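Local atomic coordinates of dimethyl-sulfide monooxygenase (Hyphomicrobium sulfonivorans, PDB entry 6AK1), a protein that oxidises dimethyl sulfide to methanethiol and formaldehyde with molecular oxygen and NADH, as the FMN-dependent large subunit of a two-component monooxygenase. Residues 130-135 and 162-167; 272-277 and 444-449; 430-433 and 437-440; 441-444 and 449-452. All blocks are in the same frame, centred on the assembly; numbering follows the deposited sequence.

Overall arrangement
Interaction 1 lies in the barrel wall, between strand 130-135 and helix 157-174 of the TIM barrel; the Trp132 side chain is about 6 Å from that of Thr104, an FMN-binding residue by similarity. The other three lie away from the annotated flavin residues. Interactions 3 and 4 lie wholly in the chain that follows the barrel: interaction 3 closes the short helix 431-435, and interaction 4 packs the two sides of the next bend. Interaction 2 joins that bend back to the start of strand 276-284. Interactions 2 and 4 share Glu444 and Ala449, their centres 9 Å apart. Leu431 of interaction 3 packs on Ala131, and Tyr452 of interaction 4 on Glu166, joining both to interaction 1.

Interaction 1. Residues 130-135 and 162-167; sequences VAWNVV and DEYMEV
Trp132 and Met165 reach toward each other from opposite directions across the gap between strand 130-135 and helix 157-174. Their meeting is a Met-aromatic contact: Met165 SD stands 4.7 Å from the centroid of the six-membered ring of Trp132, at 53° to the ring normal, an oblique approach. The methionine chain bends at chi2 and chi3, which brings its methyl CE to 3.7 Å from Trp132 CZ3. A flexible, polarisable thioether suits this place, since it can fold to fit a rigid indole. The indole itself extends toward the helix because CG is anti to the backbone N (chi1 173°).

These residues belong to the TIM barrel of the luciferase-like monooxygenases. Strand 130-135 runs parallel between strands 100-106 and 223-227, and helix 157-174 lies in the beta-alpha-beta connection from 130-135 to 223-227. The short axes run nearly antiparallel, at 153°, and pass 11.7 Å apart. Alternation along the strand sends Trp132 and Val134 to the helix, whereas Asn133 ND2 is hydrogen-bonded to Thr104, an FMN-binding residue by similarity.

Purely apolar contacts fill in around the sulfur. Val134 CG1 comes within 4.1 Å of Met165 SD, and its other methyl, CG2, sits 3.5 Å above the plane of the Trp132 ring, over its centre. Tyr164 CE1 meets the indole edge, near its plane, 4.0 Å from Trp132 CH2.

Polar ends of both aromatic side chains are satisfied in this buried setting by backbone carbonyls: Trp132 NE1 pairs with Ala105 O and Tyr164 OH with Glu110 O.

Interaction 2. Residues 272-277 and 444-449; sequences RDSIKI and ESTHPA
Ser274 and Glu444 form the direct bond of this contact: Ser274 OG donates to Glu444 OE1 over 2.8 Å, meeting the syn lone pair on the side of the other carboxylate oxygen. The glutamate chain is extended beyond CG, a length that lets a loop residue span the gap to the turn before strand 276-284. Serine suits the other end, because its hydroxyl donates to Glu444 and at the same time accepts from Ser271 N.

Water supplies a second link. One molecule donates to both Ser274 O, at 2.8 Å, and Glu444 OE1, at 2.6 Å, so hydroxyl and water together grip the same carboxylate oxygen.

Bonds within each segment hold the partners in shape. Lys276 NZ donates to Asp273 O over 2.9 Å, lying in the carbonyl plane. A type I beta turn from Glu444 to His447 is closed by His447 N bonding to Glu444 O at 2.8 Å. Beyond it, His447 ND1 accepts from Ala449 N, with an angle of 166° at the hydrogen, while NE2 pairs with Asn240 O; an imidazole, with one nitrogen for each role, fits this place and is probably neutral with its proton on NE2.

Two donors directed at OE1 would probably favour an ionised Glu444. Asp273 OD1, 5.6 Å from Glu444 OE2, would by itself oppose this a little.

Interaction 3. Residues 430-433 and 437-440; sequences SLRR and GTND
Arg433 lies side by side with Asn439, pointing the same way, and its length can be followed atom by atom along the returning chain. With CG anti to the backbone N (chi1 -172°) and the chain extended as far as NE, the side chain runs along the backbone of Thr438 and Asn439. CB is 3.7 Å from Thr438 O and CG closes to 3.4 Å from that same oxygen. CD passes on to Asn439 O. From the guanidinium edge NE donates to Asn439 O over 3.1 Å, and NH2 donates to Asn439 OD1 over 3.0 Å in a nearly straight bond of 168°. Both acceptors lie near the guanidinium plane, although the amide plane is turned 63° from it. The side-on grip takes one backbone and one side-chain oxygen of a single residue. Arginine suits the place because one edge, NE and NH2, can grip Asn439 while NH1 is left for Pro428 O.

The helix is finished at both ends here. Ser430 is the N-cap, its OG accepting from Arg433 N at 3.2 Å. After the helix, Gly437 N donates to Arg432 O over 3.0 Å, a bond five residues back. Phi of Gly437 is positive, and a CB there would be jammed against the preceding carbonyl O, so glycine is called for.

Arg432 passes Thr438 obliquely, its CG 3.7 Å from Thr438 OG1, which is hydrogen-bonded to Arg442 O, and continues to Glu242, Thr221 O and Gly441 O. With Leu431 it rests on Val223, so the short helix 431-435 is seated against barrel strand 223-227.

Interaction 4. Residues 441-444 and 449-452; sequences GRVE and AAQY
Val443 and Ala450 bring their CA atoms to 6.2 Å where the chain doubles back, an irregular segment at 441-444 facing residues 449-452, whose phi and psi are helical without the regular bonds. The bend belongs to the C-terminal extension of the TIM barrel and lies beside helix 157-174, the type I turn from Glu444 to His447 carrying the chain from one side to the other. In the second segment Tyr452 N is bonded to Ala449 O at 3.2 Å, a single bond to the residue three back.

The apolar contact across the bend rests on one methyl group. Val443 CG2, placed between the backbone N and the carbonyl carbon of its own residue, is aimed at the two alanines. It stands 4.1 Å from Ala449 CB, 4.0 Å from Ala450 CB and 3.8 Å from Ala450 N, so the valine packs on the backbone of Ala450 as well as on the alanine methyls. Alanine suits both positions, since its single methyl permits this close approach of backbones; Ala449 also touches Tyr169 and Thr221. The other branch, Val443 CG1, packs against Arg432 NH1.

Neighbouring side chains attach the bend to its surroundings. Arg442 forms a salt bridge with Asp178. The Tyr452 side chain, with Gln451 CG 3.6 Å above one face of its ring, touches Tyr169 and Lys170 of helix 157-174, and its OH meets Glu166 CG. Glu444 sends its carboxylate to Ser274 and takes part here through its backbone: Glu444 O lies 3.3 Å from Ala450 CB.

Interaction 1. Residues 130-135 and 162-167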
loop_
_atom_site.group_PDB
_atom_site.type_symbol
_atom_site.label_atom_id
_atom_site.label_comp_id
_atom_site.label_asym_id
_atom_site.label_seq_id
_atom_site.Cartn_x
_atom_site.Cartn_y
_atom_site.Cartn_z
ATOM N N VAL A 130 -10.438 5.695 -2.606
ATOM C CA VAL A 130 -9.478 4.707 -3.075
ATOM C C VAL A 130 -8.087 5.325 -3.089
ATOM O O VAL A 130 -7.910 6.518 -3.373
ATOM C CB VAL A 130 -9.860 4.151 -4.465
ATOM C CG1 VAL A 130 -9.772 5.236 -5.525
ATOM C CG2 VAL A 130 -8.947 2.981 -4.835
ATOM N N ALA A 131 -7.106 4.514 -2.734
ATOM C CA ALA A 131 -5.705 4.824 -2.931
ATOM C C ALA A 131 -5.103 3.743 -3.812
ATOM O O ALA A 131 -5.471 2.569 -3.703
ATOM C CB ALA A 131 -4.953 4.904 -1.602
ATOM N N TRP A 132 -4.194 4.144 -4.687
ATOM C CA TRP A 132 -3.508 3.227 -5.589
ATOM C C TRP A 132 -2.099 3.019 -5.051
ATOM O O TRP A 132 -1.289 3.952 -5.041
ATOM C CB TRP A 132 -3.470 3.778 -7.018
ATOM C CG TRP A 132 -2.635 2.937 -7.948
ATOM C CD1 TRP A 132 -2.354 1.603 -7.821
ATOM C CD2 TRP A 132 -1.968 3.372 -9.140
ATOM N NE1 TRP A 132 -1.572 1.182 -8.862
ATOM C CE2 TRP A 132 -1.323 2.244 -9.691
ATOM C CE3 TRP A 132 -1.867 4.603 -9.806
ATOM C CZ2 TRP A 132 -0.571 2.312 -10.864
ATOM C CZ3 TRP A 132 -1.129 4.667 -10.981
ATOM C CH2 TRP A 132 -0.492 3.528 -11.499
ATOM N N ASN A 133 -1.797 1.802 -4.627
ATOM C CA ASN A 133 -0.437 1.459 -4.219
ATOM C C ASN A 133 0.324 0.997 -5.457
ATOM O O ASN A 133 0.137 -0.126 -5.934
ATOM C CB ASN A 133 -0.455 0.399 -3.126
ATOM C CG ASN A 133 0.946 -0.033 -2.719
ATOM O OD1 ASN A 133 1.812 0.801 -2.460
ATOM N ND2 ASN A 133 1.181 -1.340 -2.694
ATOM N N VAL A 134 1.194 1.870 -5.961
ATOM C CA VAL A 134 1.930 1.673 -7.205
ATOM C C VAL A 134 3.127 0.755 -6.959
ATOM O O VAL A 134 4.078 1.137 -6.277
ATOM C CB VAL A 134 2.387 3.025 -7.768
ATOM C CG1 VAL A 134 3.042 2.857 -9.124
ATOM C CG2 VAL A 134 1.221 3.982 -7.806
ATOM N N VAL A 135 3.121 -0.434 -7.559
ATOM C CA VAL A 135 4.232 -1.355 -7.386
ATOM C C VAL A 135 4.766 -1.766 -8.753
ATOM O O VAL A 135 4.099 -1.628 -9.785
ATOM C CB VAL A 135 3.852 -2.599 -6.541
ATOM C CG1 VAL A 135 3.187 -2.189 -5.237
ATOM C CG2 VAL A 135 2.954 -3.544 -7.310
ATOM N N ASP A 162 8.058 6.363 -15.221
ATOM C CA ASP A 162 7.692 7.778 -15.313
ATOM C C ASP A 162 6.642 7.999 -16.392
ATOM O O ASP A 162 5.662 8.724 -16.188
ATOM C CB ASP A 162 8.920 8.643 -15.624
ATOM C CG ASP A 162 9.767 8.953 -14.399
ATOM O OD1 ASP A 162 9.227 9.060 -13.273
ATOM O OD2 ASP A 162 10.994 9.119 -14.577
ATOM N N GLU A 163 6.855 7.411 -17.569
ATOM C CA GLU A 163 5.933 7.653 -18.666
ATOM C C GLU A 163 4.605 6.960 -18.420
ATOM O O GLU A 163 3.557 7.472 -18.818
ATOM C CB GLU A 163 6.543 7.190 -19.984
ATOM C CG GLU A 163 5.803 7.735 -21.213
ATOM C CD GLU A 163 6.269 7.089 -22.505
ATOM O OE1 GLU A 163 7.481 6.831 -22.636
ATOM O OE2 GLU A 163 5.426 6.822 -23.375
ATOM N N TYR A 164 4.639 5.805 -17.758
ATOM C CA TYR A 164 3.419 5.132 -17.334
ATOM C C TYR A 164 2.527 6.061 -16.518
ATOM O O TYR A 164 1.334 6.195 -16.809
ATOM C CB TYR A 164 3.778 3.875 -16.535
ATOM C CG TYR A 164 2.619 2.917 -16.325
ATOM C CD1 TYR A 164 1.608 3.198 -15.390
ATOM C CD2 TYR A 164 2.540 1.723 -17.048
ATOM C CE1 TYR A 164 0.550 2.328 -15.197
ATOM C CE2 TYR A 164 1.485 0.840 -16.850
ATOM C CZ TYR A 164 0.493 1.151 -15.927
ATOM O OH TYR A 164 -0.553 0.281 -15.720
ATOM N N MET A 165 3.094 6.707 -15.482
ATOM C CA MET A 165 2.321 7.614 -14.627
ATOM C C MET A 165 1.859 8.846 -15.397
ATOM O O MET A 165 0.739 9.330 -15.191
ATOM C CB MET A 165 3.152 8.053 -13.419
ATOM C CG MET A 165 3.750 6.924 -12.601
ATOM S SD MET A 165 2.514 5.853 -11.821
ATOM C CE MET A 165 1.671 7.010 -10.730
ATOM N N GLU A 166 2.723 9.389 -16.256
ATOM C CA GLU A 166 2.322 10.484 -17.142
ATOM C C GLU A 166 1.027 10.148 -17.888
ATOM O O GLU A 166 0.075 10.937 -17.892
ATOM C CB GLU A 166 3.467 10.792 -18.118
ATOM C CG GLU A 166 3.115 11.739 -19.268
ATOM C CD GLU A 166 4.291 11.981 -20.228
ATOM O OE1 GLU A 166 5.372 11.373 -20.042
ATOM O OE2 GLU A 166 4.132 12.783 -21.173
ATOM N N VAL A 167 0.965 8.956 -18.495
ATOM C CA VAL A 167 -0.252 8.519 -19.186
ATOM C C VAL A 167 -1.444 8.515 -18.232
ATOM O O VAL A 167 -2.512 9.055 -18.547
ATOM C CB VAL A 167 -0.044 7.127 -19.814
ATOM C CG1 VAL A 167 -1.370 6.559 -20.303
ATOM C CG2 VAL A 167 0.997 7.180 -20.950
#

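Interaction 2. Residues 272-277 and 444-449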
loop_
_atom_site.group_PDB
_atom_site.type_symbol
_atom_site.label_atom_id
_atom_site.label_comp_id
_atom_site.label_asym_id
_atom_site.label_seq_id
_atom_site.Cartn_x
_atom_site.Cartn_y
_atom_site.Cartn_z
ATOM N N ARG A 272 7.759 19.483 2.456
ATOM C CA ARG A 272 8.175 18.386 3.319
ATOM C C ARG A 272 6.976 17.610 3.860
ATOM O O ARG A 272 7.091 16.410 4.136
ATOM C CB ARG A 272 9.039 18.920 4.461
ATOM C CG ARG A 272 10.240 19.709 3.975
ATOM C CD ARG A 272 11.169 20.108 5.122
ATOM N NE ARG A 272 11.856 18.965 5.719
ATOM C CZ ARG A 272 12.925 18.379 5.186
ATOM N NH1 ARG A 272 13.429 18.818 4.038
ATOM N NH2 ARG A 272 13.490 17.346 5.791
ATOM N N ASP A 273 5.823 18.263 4.009
ATOM C CA ASP A 273 4.624 17.603 4.502
ATOM C C ASP A 273 3.691 17.140 3.381
ATOM O O ASP A 273 2.545 16.778 3.652
ATOM C CB ASP A 273 3.877 18.524 5.477
ATOM C CG ASP A 273 3.351 19.792 4.818
ATOM O OD1 ASP A 273 3.840 20.153 3.727
ATOM O OD2 ASP A 273 2.445 20.436 5.398
ATOM N N SER A 274 4.157 17.140 2.133
ATOM C CA SER A 274 3.349 16.678 1.011
ATOM C C SER A 274 3.223 15.163 0.969
ATOM O O SER A 274 2.284 14.644 0.354
ATOM C CB SER A 274 3.952 17.162 -0.312
ATOM O OG SER A 274 3.832 18.572 -0.443
ATOM N N ILE A 275 4.149 14.451 1.603
ATOM C CA ILE A 275 4.161 12.997 1.635
ATOM C C ILE A 275 3.898 12.572 3.066
ATOM O O ILE A 275 4.575 13.039 3.989
ATOM C CB ILE A 275 5.506 12.432 1.145
ATOM C CG1 ILE A 275 5.892 13.053 -0.200
ATOM C CG2 ILE A 275 5.465 10.906 1.076
ATOM C CD1 ILE A 275 7.238 12.551 -0.744
ATOM N N LYS A 276 2.922 11.696 3.257
ATOM C CA LYS A 276 2.669 11.104 4.558
ATOM C C LYS A 276 3.391 9.768 4.598
ATOM O O LYS A 276 3.271 8.973 3.663
ATOM C CB LYS A 276 1.172 10.937 4.799
ATOM C CG LYS A 276 0.379 12.188 4.496
ATOM C CD LYS A 276 0.850 13.347 5.356
ATOM C CE LYS A 276 0.307 14.668 4.817
ATOM N NZ LYS A 276 0.665 15.828 5.685
ATOM N N ILE A 277 4.171 9.538 5.654
ATOM C CA ILE A 277 5.086 8.404 5.717
ATOM C C ILE A 277 4.535 7.382 6.710
ATOM O O ILE A 277 4.308 7.693 7.885
ATOM C CB ILE A 277 6.507 8.853 6.093
ATOM C CG1 ILE A 277 7.027 9.868 5.063
ATOM C CG2 ILE A 277 7.428 7.658 6.183
ATOM C CD1 ILE A 277 8.418 10.407 5.345
ATOM N N GLU A 444 -2.348 18.372 -4.856
ATOM C CA GLU A 444 -1.657 19.647 -4.695
ATOM C C GLU A 444 -1.139 20.141 -6.041
ATOM O O GLU A 444 -0.765 19.350 -6.911
ATOM C CB GLU A 444 -0.478 19.496 -3.734
ATOM C CG GLU A 444 -0.844 19.342 -2.278
ATOM C CD GLU A 444 0.368 19.493 -1.400
ATOM O OE1 GLU A 444 1.255 18.609 -1.454
ATOM O OE2 GLU A 444 0.456 20.519 -0.691
ATOM N N SER A 445 -1.085 21.470 -6.198
ATOM C CA SER A 445 -0.595 22.040 -7.451
ATOM C C SER A 445 0.869 21.700 -7.712
ATOM O O SER A 445 1.301 21.742 -8.869
ATOM C CB SER A 445 -0.781 23.555 -7.454
ATOM O OG SER A 445 0.027 24.136 -6.452
ATOM N N THR A 446 1.634 21.350 -6.676
ATOM C CA THR A 446 3.014 20.891 -6.829
ATOM C C THR A 446 3.113 19.399 -7.131
ATOM O O THR A 446 4.221 18.898 -7.355
ATOM C CB THR A 446 3.833 21.198 -5.566
ATOM O OG1 THR A 446 3.308 20.459 -4.450
ATOM C CG2 THR A 446 3.809 22.702 -5.244
ATOM N N HIS A 447 1.978 18.665 -7.133
ATOM C CA HIS A 447 2.046 17.246 -7.461
ATOM C C HIS A 447 2.151 17.086 -8.974
ATOM O O HIS A 447 1.522 17.843 -9.708
ATOM C CB HIS A 447 0.809 16.505 -6.940
ATOM C CG HIS A 447 0.896 15.018 -7.079
ATOM N ND1 HIS A 447 0.648 14.365 -8.271
ATOM C CD2 HIS A 447 1.244 14.058 -6.188
ATOM C CE1 HIS A 447 0.836 13.068 -8.104
ATOM N NE2 HIS A 447 1.200 12.855 -6.849
ATOM N N PRO A 448 2.938 16.121 -9.465
ATOM C CA PRO A 448 3.118 16.007 -10.923
ATOM C C PRO A 448 1.826 15.778 -11.687
ATOM O O PRO A 448 1.764 16.127 -12.871
ATOM C CB PRO A 448 4.083 14.819 -11.074
ATOM C CG PRO A 448 4.025 14.083 -9.756
ATOM C CD PRO A 448 3.739 15.127 -8.726
ATOM N N ALA A 449 0.789 15.217 -11.053
ATOM C CA ALA A 449 -0.499 15.061 -11.728
ATOM C C ALA A 449 -1.152 16.407 -12.037
ATOM O O ALA A 449 -1.882 16.534 -13.031
ATOM C CB ALA A 449 -1.439 14.204 -10.876
HETATM O O HOH W 1 1.065 19.254 2.157
HETATM O O HOH W 2 1.176 16.002 -1.881
#

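Interaction 3. Residues 430-433 and 437-440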
loop_
_atom_site.group_PDB
_atom_site.type_symbol
_atom_site.label_atom_id
_atom_site.label_comp_id
_atom_site.label_asym_id
_atom_site.label_seq_id
_atom_site.Cartn_x
_atom_site.Cartn_y
_atom_site.Cartn_z
ATOM N N SER A 430 -13.149 13.319 0.561
ATOM C CA SER A 430 -12.429 12.230 -0.063
ATOM C C SER A 430 -11.245 11.789 0.804
ATOM O O SER A 430 -10.827 12.469 1.743
ATOM C CB SER A 430 -11.941 12.658 -1.444
ATOM O OG SER A 430 -10.996 13.716 -1.322
ATOM N N LEU A 431 -10.700 10.624 0.456
ATOM C CA LEU A 431 -9.510 10.127 1.138
ATOM C C LEU A 431 -8.364 11.131 1.046
ATOM O O LEU A 431 -7.655 11.368 2.034
ATOM C CB LEU A 431 -9.102 8.772 0.550
ATOM C CG LEU A 431 -7.870 8.108 1.183
ATOM C CD1 LEU A 431 -8.065 7.931 2.683
ATOM C CD2 LEU A 431 -7.592 6.766 0.520
ATOM N N ARG A 432 -8.178 11.753 -0.122
ATOM C CA ARG A 432 -7.126 12.756 -0.235
ATOM C C ARG A 432 -7.396 13.942 0.681
ATOM O O ARG A 432 -6.466 14.503 1.268
ATOM C CB ARG A 432 -6.969 13.235 -1.679
ATOM C CG ARG A 432 -5.846 14.262 -1.785
ATOM C CD ARG A 432 -5.468 14.641 -3.213
ATOM N NE ARG A 432 -4.853 13.545 -3.951
ATOM C CZ ARG A 432 -5.456 12.917 -4.953
ATOM N NH1 ARG A 432 -4.845 11.935 -5.586
ATOM N NH2 ARG A 432 -6.670 13.295 -5.324
ATOM N N ARG A 433 -8.662 14.349 0.808
ATOM C CA ARG A 433 -8.969 15.443 1.720
ATOM C C ARG A 433 -8.660 15.046 3.157
ATOM O O ARG A 433 -8.077 15.829 3.914
ATOM C CB ARG A 433 -10.427 15.871 1.578
ATOM C CG ARG A 433 -10.757 17.129 2.355
ATOM C CD ARG A 433 -12.120 17.694 1.989
ATOM N NE ARG A 433 -12.269 19.056 2.496
ATOM C CZ ARG A 433 -12.590 19.367 3.749
ATOM N NH1 ARG A 433 -12.810 18.411 4.649
ATOM N NH2 ARG A 433 -12.687 20.641 4.109
ATOM N N GLY A 437 -5.227 16.802 2.829
ATOM C CA GLY A 437 -5.826 18.028 3.297
ATOM C C GLY A 437 -6.150 19.059 2.243
ATOM O O GLY A 437 -6.598 20.150 2.602
ATOM N N THR A 438 -5.941 18.768 0.960
ATOM C CA THR A 438 -6.423 19.692 -0.060
ATOM C C THR A 438 -7.926 19.847 0.097
ATOM O O THR A 438 -8.628 18.895 0.440
ATOM C CB THR A 438 -6.066 19.204 -1.465
ATOM O OG1 THR A 438 -6.566 17.876 -1.649
ATOM C CG2 THR A 438 -4.545 19.200 -1.669
ATOM N N ASN A 439 -8.423 21.064 -0.103
ATOM C CA ASN A 439 -9.821 21.306 0.239
ATOM C C ASN A 439 -10.771 20.627 -0.737
ATOM O O ASN A 439 -11.868 20.218 -0.339
ATOM C CB ASN A 439 -10.110 22.805 0.315
ATOM C CG ASN A 439 -11.480 23.095 0.915
ATOM O OD1 ASN A 439 -11.782 22.672 2.035
ATOM N ND2 ASN A 439 -12.319 23.819 0.168
ATOM N N ASP A 440 -10.368 20.483 -2.000
ATOM C CA ASP A 440 -11.204 19.872 -3.026
ATOM C C ASP A 440 -10.931 18.385 -3.191
ATOM O O ASP A 440 -11.537 17.751 -4.060
ATOM C CB ASP A 440 -11.005 20.589 -4.374
ATOM C CG ASP A 440 -9.531 20.698 -4.781
ATOM O OD1 ASP A 440 -8.657 20.039 -4.164
ATOM O OD2 ASP A 440 -9.238 21.456 -5.728
#

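Interaction 4. Residues 441-444 and 449-452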
loop_
_atom_site.group_PDB
_atom_site.type_symbol
_atom_site.label_atom_id
_atom_site.label_comp_id
_atom_site.label_asym_id
_atom_site.label_seq_id
_atom_site.Cartn_x
_atom_site.Cartn_y
_atom_site.Cartn_z
ATOM N N GLY A 441 -10.014 17.824 -2.399
ATOM C CA GLY A 441 -9.620 16.432 -2.538
ATOM C C GLY A 441 -8.907 16.098 -3.838
ATOM O O GLY A 441 -8.773 14.923 -4.190
ATOM N N ARG A 442 -8.452 17.119 -4.561
ATOM C CA ARG A 442 -7.614 16.950 -5.738
ATOM C C ARG A 442 -6.151 17.193 -5.375
ATOM O O ARG A 442 -5.833 17.763 -4.327
ATOM C CB ARG A 442 -8.057 17.896 -6.852
ATOM C CG ARG A 442 -9.541 17.770 -7.223
ATOM C CD ARG A 442 -9.725 17.957 -8.710
ATOM N NE ARG A 442 -10.673 19.011 -9.032
ATOM C CZ ARG A 442 -10.885 19.469 -10.260
ATOM N NH1 ARG A 442 -10.199 18.977 -11.286
ATOM N NH2 ARG A 442 -11.773 20.435 -10.454
ATOM N N VAL A 443 -5.253 16.730 -6.250
ATOM C CA VAL A 443 -3.829 16.792 -5.941
ATOM C C VAL A 443 -3.369 18.233 -5.698
ATOM O O VAL A 443 -3.922 19.196 -6.247
ATOM C CB VAL A 443 -3.010 16.156 -7.075
ATOM C CG1 VAL A 443 -3.132 14.622 -7.038
ATOM C CG2 VAL A 443 -3.450 16.751 -8.443
ATOM N N GLU A 444 -2.348 18.372 -4.856
ATOM C CA GLU A 444 -1.657 19.647 -4.695
ATOM C C GLU A 444 -1.139 20.141 -6.041
ATOM O O GLU A 444 -0.765 19.350 -6.911
ATOM C CB GLU A 444 -0.478 19.496 -3.734
ATOM C CG GLU A 444 -0.844 19.342 -2.278
ATOM C CD GLU A 444 0.368 19.493 -1.400
ATOM O OE1 GLU A 444 1.255 18.609 -1.454
ATOM O OE2 GLU A 444 0.456 20.519 -0.691
ATOM N N ALA A 449 0.789 15.217 -11.053
ATOM C CA ALA A 449 -0.499 15.061 -11.728
ATOM C C ALA A 449 -1.152 16.407 -12.037
ATOM O O ALA A 449 -1.882 16.534 -13.031
ATOM C CB ALA A 449 -1.439 14.204 -10.876
ATOM N N ALA A 450 -0.894 17.423 -11.206
ATOM C CA ALA A 450 -1.546 18.721 -11.370
ATOM C C ALA A 450 -1.168 19.425 -12.673
ATOM O O ALA A 450 -1.897 20.316 -13.113
ATOM C CB ALA A 450 -1.210 19.622 -10.185
ATOM N N GLN A 451 -0.057 19.057 -13.307
ATOM C CA GLN A 451 0.302 19.745 -14.541
ATOM C C GLN A 451 -0.594 19.372 -15.716
ATOM O O GLN A 451 -0.611 20.099 -16.714
ATOM C CB GLN A 451 1.762 19.481 -14.889
ATOM C CG GLN A 451 2.084 18.065 -15.239
ATOM C CD GLN A 451 3.429 17.675 -14.668
ATOM O OE1 GLN A 451 4.152 18.534 -14.162
ATOM N NE2 GLN A 451 3.763 16.375 -14.711
ATOM N N TYR A 452 -1.354 18.281 -15.629
ATOM C CA TYR A 452 -2.312 17.981 -16.683
ATOM C C TYR A 452 -3.697 18.529 -16.385
ATOM O O TYR A 452 -4.570 18.457 -17.250
ATOM C CB TYR A 452 -2.362 16.474 -16.931
ATOM C CG TYR A 452 -0.975 15.996 -17.198
ATOM C CD1 TYR A 452 -0.309 16.388 -18.356
ATOM C CD2 TYR A 452 -0.297 15.237 -16.273
ATOM C CE1 TYR A 452 0.985 16.002 -18.599
ATOM C CE2 TYR A 452 0.992 14.838 -16.506
ATOM C CZ TYR A 452 1.633 15.224 -17.668
ATOM O OH TYR A 452 2.927 14.813 -17.887
#